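Local coordinates for protein putative esterase (Uncultured bacterium, PDB 7C4D) that probably hydrolyses carboxylic ester bonds, as a marine bacterial esterase built on the alpha/beta hydrolase fold, at residues A[78-81]-A[82-85]; A[68-71]-A[72-75]. All coordinates share one frame; numbering follows the deposited sequence.

Contact 1. Residues A[78-81]-A[82-85]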
loop_
_atom_site.group_PDB
_atom_site.type_symbol
_atom_site.label_atom_id
_atom_site.label_comp_id
_atom_site.label_asym_id
_atom_site.label_seq_id
_atom_site.Cartn_x
_atom_site.Cartn_y
_atom_site.Cartn_z
ATOM N N LEU A 78 3.503 -11.376 4.253
ATOM C CA LEU A 78 4.528 -10.539 4.860
ATOM C C LEU A 78 5.360 -11.358 5.832
ATOM O O LEU A 78 6.594 -11.328 5.752
ATOM C CB LEU A 78 3.906 -9.303 5.534
ATOM C CG LEU A 78 4.913 -8.321 6.145
ATOM C CD1 LEU A 78 5.990 -7.903 5.125
ATOM C CD2 LEU A 78 4.181 -7.101 6.695
ATOM N N HIS A 79 4.679 -12.100 6.731
ATOM C CA HIS A 79 5.364 -12.894 7.761
ATOM C C HIS A 79 6.299 -13.952 7.146
ATOM O O HIS A 79 7.450 -14.131 7.567
ATOM C CB HIS A 79 4.339 -13.515 8.721
ATOM C CG HIS A 79 4.940 -14.317 9.820
ATOM N ND1 HIS A 79 4.245 -15.313 10.461
ATOM C CD2 HIS A 79 6.153 -14.266 10.411
ATOM C CE1 HIS A 79 5.005 -15.848 11.392
ATOM N NE2 HIS A 79 6.171 -15.222 11.384
ATOM N N GLU A 80 5.793 -14.640 6.113
ATOM C CA GLU A 80 6.554 -15.630 5.356
ATOM C C GLU A 80 7.756 -15.000 4.637
ATOM O O GLU A 80 8.840 -15.581 4.634
ATOM C CB GLU A 80 5.671 -16.332 4.312
ATOM C CG GLU A 80 4.556 -17.187 4.899
ATOM C CD GLU A 80 4.969 -18.176 5.978
ATOM O OE1 GLU A 80 4.162 -18.386 6.923
ATOM O OE2 GLU A 80 6.090 -18.739 5.872
ATOM N N PHE A 81 7.557 -13.835 4.008
ATOM C CA PHE A 81 8.649 -13.089 3.391
ATOM C C PHE A 81 9.779 -12.799 4.381
ATOM O O PHE A 81 10.964 -12.994 4.074
ATOM C CB PHE A 81 8.151 -11.844 2.651
ATOM C CG PHE A 81 9.282 -10.984 2.161
ATOM C CD1 PHE A 81 9.904 -11.245 0.953
ATOM C CD2 PHE A 81 9.794 -9.982 2.964
ATOM C CE1 PHE A 81 10.976 -10.471 0.532
ATOM C CE2 PHE A 81 10.860 -9.205 2.538
ATOM C CZ PHE A 81 11.448 -9.441 1.315
ATOM N N ILE A 82 9.406 -12.342 5.581
ATOM C CA ILE A 82 10.369 -12.000 6.611
ATOM C C ILE A 82 11.132 -13.255 7.060
ATOM O O ILE A 82 12.351 -13.203 7.268
ATOM C CB ILE A 82 9.633 -11.212 7.726
ATOM C CG1 ILE A 82 9.349 -9.777 7.231
ATOM C CG2 ILE A 82 10.428 -11.210 9.010
ATOM C CD1 ILE A 82 8.249 -9.032 7.944
ATOM N N LYS A 83 10.428 -14.406 7.114
ATOM C CA LYS A 83 11.040 -15.691 7.442
ATOM C C LYS A 83 12.059 -16.073 6.375
ATOM O O LYS A 83 13.215 -16.331 6.694
ATOM C CB LYS A 83 10.028 -16.844 7.515
ATOM C CG LYS A 83 9.093 -16.840 8.713
ATOM C CD LYS A 83 7.935 -17.803 8.538
ATOM C CE LYS A 83 7.121 -17.982 9.803
ATOM N NZ LYS A 83 6.004 -18.928 9.582
ATOM N N SER A 84 11.619 -16.099 5.105
ATOM C CA SER A 84 12.452 -16.590 4.012
ATOM C C SER A 84 13.685 -15.716 3.734
ATOM O O SER A 84 14.538 -16.129 2.968
ATOM C CB SER A 84 11.667 -16.832 2.761
ATOM O OG SER A 84 11.320 -15.617 2.118
ATOM N N GLN A 85 13.793 -14.532 4.358
ATOM C CA GLN A 85 14.912 -13.623 4.164
ATOM C C GLN A 85 15.738 -13.564 5.449
ATOM O O GLN A 85 16.710 -12.827 5.510
ATOM C CB GLN A 85 14.412 -12.202 3.851
ATOM C CG GLN A 85 13.791 -12.033 2.477
ATOM C CD GLN A 85 14.803 -12.330 1.403
ATOM O OE1 GLN A 85 14.528 -13.086 0.480
ATOM N NE2 GLN A 85 15.990 -11.749 1.529
#
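Glu80 O accepts from Ser84 N at 2.9 Å, a nearly straight i to i+4 bond in the last turn of helix 71-84, a helix of the alpha/beta hydrolase fold. Two more bonds of the same helical kind, Ile82 N to Leu78 O and Lys83 N to His79 O, precede it. Lys83 runs out extended and passes its CE over one face of the His79 imidazole, 3.6 Å from the ring centroid and displaced toward the rim, in a CH-pi contact. Its NZ then closes a salt bridge with Glu80 OE1 at 3.3 Å, reaching the syn side of that oxygen from 33° outside the carboxylate plane. Glu80 bends at chi2 (-50°) and runs alongside the lysine, pointing the same way, whereas His79 ND1 is hydrogen-bonded to Glu76, nearly one turn earlier. The buried side is apolar: Leu78 and Ile82 meet through their CD1 methyls at 3.8 Å, and both rest on Ile27 of the central sheet and Phe105 of helix 97-108. Phe81 packs on Ile55 and meets Phe16 edge-to-face, near the end of the helix. There Gln85, just past the helix, bends at chi2 and sets its CG over one face of the Phe81 ring, 3.9 Å from the centroid.

Contact 2. Residues A[68-71]-A[72-75]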
loop_
_atom_site.group_PDB
_atom_site.type_symbol
_atom_site.label_atom_id
_atom_site.label_comp_id
_atom_site.label_asym_id
_atom_site.label_seq_id
_atom_site.Cartn_x
_atom_site.Cartn_y
_atom_site.Cartn_z
ATOM N N ASP A 68 -8.433 -14.938 -2.345
ATOM C CA ASP A 68 -8.440 -14.293 -1.041
ATOM C C ASP A 68 -7.342 -13.214 -0.991
ATOM O O ASP A 68 -6.164 -13.482 -1.265
ATOM C CB ASP A 68 -8.176 -15.320 0.064
ATOM C CG ASP A 68 -8.229 -14.707 1.444
ATOM O OD1 ASP A 68 -9.009 -13.776 1.610
ATOM O OD2 ASP A 68 -7.478 -15.158 2.327
ATOM N N MET A 69 -7.762 -12.003 -0.623
ATOM C CA MET A 69 -6.912 -10.852 -0.365
ATOM C C MET A 69 -7.246 -10.235 0.995
ATOM O O MET A 69 -7.224 -9.017 1.136
ATOM C CB MET A 69 -7.248 -9.764 -1.386
ATOM C CG MET A 69 -6.368 -9.744 -2.551
ATOM S SD MET A 69 -6.892 -8.363 -3.543
ATOM C CE MET A 69 -5.846 -7.066 -2.882
ATOM N N SER A 70 -7.590 -11.056 1.986
ATOM C CA SER A 70 -7.870 -10.554 3.317
ATOM C C SER A 70 -6.554 -10.057 3.942
ATOM O O SER A 70 -5.495 -10.474 3.490
ATOM C CB SER A 70 -8.482 -11.665 4.114
ATOM O OG SER A 70 -7.483 -12.553 4.584
ATOM N N TYR A 71 -6.622 -9.235 5.005
ATOM C CA TYR A 71 -5.461 -8.634 5.627
ATOM C C TYR A 71 -4.727 -9.722 6.380
ATOM O O TYR A 71 -3.512 -9.655 6.590
ATOM C CB TYR A 71 -5.849 -7.447 6.512
ATOM C CG TYR A 71 -6.160 -6.194 5.728
ATOM C CD1 TYR A 71 -5.176 -5.624 4.921
ATOM C CD2 TYR A 71 -7.379 -5.533 5.833
ATOM C CE1 TYR A 71 -5.426 -4.517 4.137
ATOM C CE2 TYR A 71 -7.626 -4.372 5.110
ATOM C CZ TYR A 71 -6.641 -3.875 4.251
ATOM O OH TYR A 71 -6.754 -2.744 3.490
ATOM N N GLU A 72 -5.493 -10.744 6.751
ATOM C CA GLU A 72 -4.922 -11.892 7.434
ATOM C C GLU A 72 -3.923 -12.575 6.496
ATOM O O GLU A 72 -2.818 -12.919 6.902
ATOM C CB GLU A 72 -6.047 -12.835 7.862
ATOM C CG GLU A 72 -5.576 -14.140 8.461
ATOM C CD GLU A 72 -4.981 -14.004 9.850
ATOM O OE1 GLU A 72 -3.935 -14.638 10.092
ATOM O OE2 GLU A 72 -5.571 -13.273 10.684
ATOM N N SER A 73 -4.327 -12.761 5.237
ATOM C CA SER A 73 -3.542 -13.530 4.285
ATOM C C SER A 73 -2.344 -12.703 3.839
ATOM O O SER A 73 -1.245 -13.246 3.732
ATOM C CB SER A 73 -4.369 -13.999 3.090
ATOM O OG SER A 73 -4.786 -12.913 2.284
ATOM N N MET A 74 -2.588 -11.399 3.597
ATOM C CA MET A 74 -1.547 -10.455 3.203
ATOM C C MET A 74 -0.514 -10.321 4.314
ATOM O O MET A 74 0.661 -10.377 4.019
ATOM C CB MET A 74 -2.135 -9.110 2.769
ATOM C CG MET A 74 -2.880 -9.252 1.455
ATOM S SD MET A 74 -3.343 -7.828 0.462
ATOM C CE MET A 74 -4.560 -7.088 1.543
ATOM N N ALA A 75 -0.961 -10.321 5.589
ATOM C CA ALA A 75 -0.095 -10.307 6.764
ATOM C C ALA A 75 0.774 -11.545 6.805
ATOM O O ALA A 75 1.935 -11.479 7.224
ATOM C CB ALA A 75 -0.892 -10.204 8.044
#
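The N-terminus of helix 71-84 is an instructive case of side-chain capping, with Ser70 at the N-cap and an Asx turn leading into it. Ser70 OG accepts from Ser73 N at 3.2 Å, covering one of the amides that the first helical turn cannot pair within itself. The hydroxyl is placed by chi1 of 80°, which sets it between its own backbone N and carbonyl carbon, facing the helix start. Ser70 O, in turn, is gripped twice: Met74 N comes in the carbonyl plane along a nearly straight bond (3.1 Å, 169° at the hydrogen), and Ser73 OG donates from a tilted approach at 2.8 Å. Ser73 therefore answers the cap with both its amide and its hydroxyl. Ahead of the cap, Asp68 OD1 receives Ser70 N at 3.1 Å from well above the carboxylate plane, while OD2 takes a weak bond from Ser70 OG and lies against Ser73 CB at 3.4 Å. An alanine in place of Asp68 would remove both carboxylate oxygens and would probably leave Ser70 N without its Asx-turn acceptor and the capping hydroxyl freer to turn. Apart from the polar bonds, Met74 bends at chi3 (-68°) so that CE lies 3.7 Å from Tyr71 CD1, approaching the ring obliquely, and SD lies 4.2 Å from Met69 CE. Tyr71 ties the helix start to helix 199-203 by the hydrogen bond of its hydroxyl to Ile202 O, and to helix 97-108 by its ring against Trp104. A serine whose hydroxyl accepts the amide three residues on is the classical N-cap of an alpha-helix; here an Asx turn precedes it.

Followed from the N terminus, the chain leaves strand 51-55, crosses a loop and enters helix 71-84, where the two contacts lie in series. Contact 2 closes first, turning the end of that loop into the helix start; contact 1 opens three residues later and spans the last two turns and the exit toward strand 90-95. They neither nest nor cross, and with centres about 14 Å apart they touch nowhere directly. One helix thus illustrates how local contacts at its two ends sit against different parts of the fold: the loop and helix start face helices 192-196 and 199-203, the finish lies on strands 25-29 and 51-55, and helix 97-108 borders both.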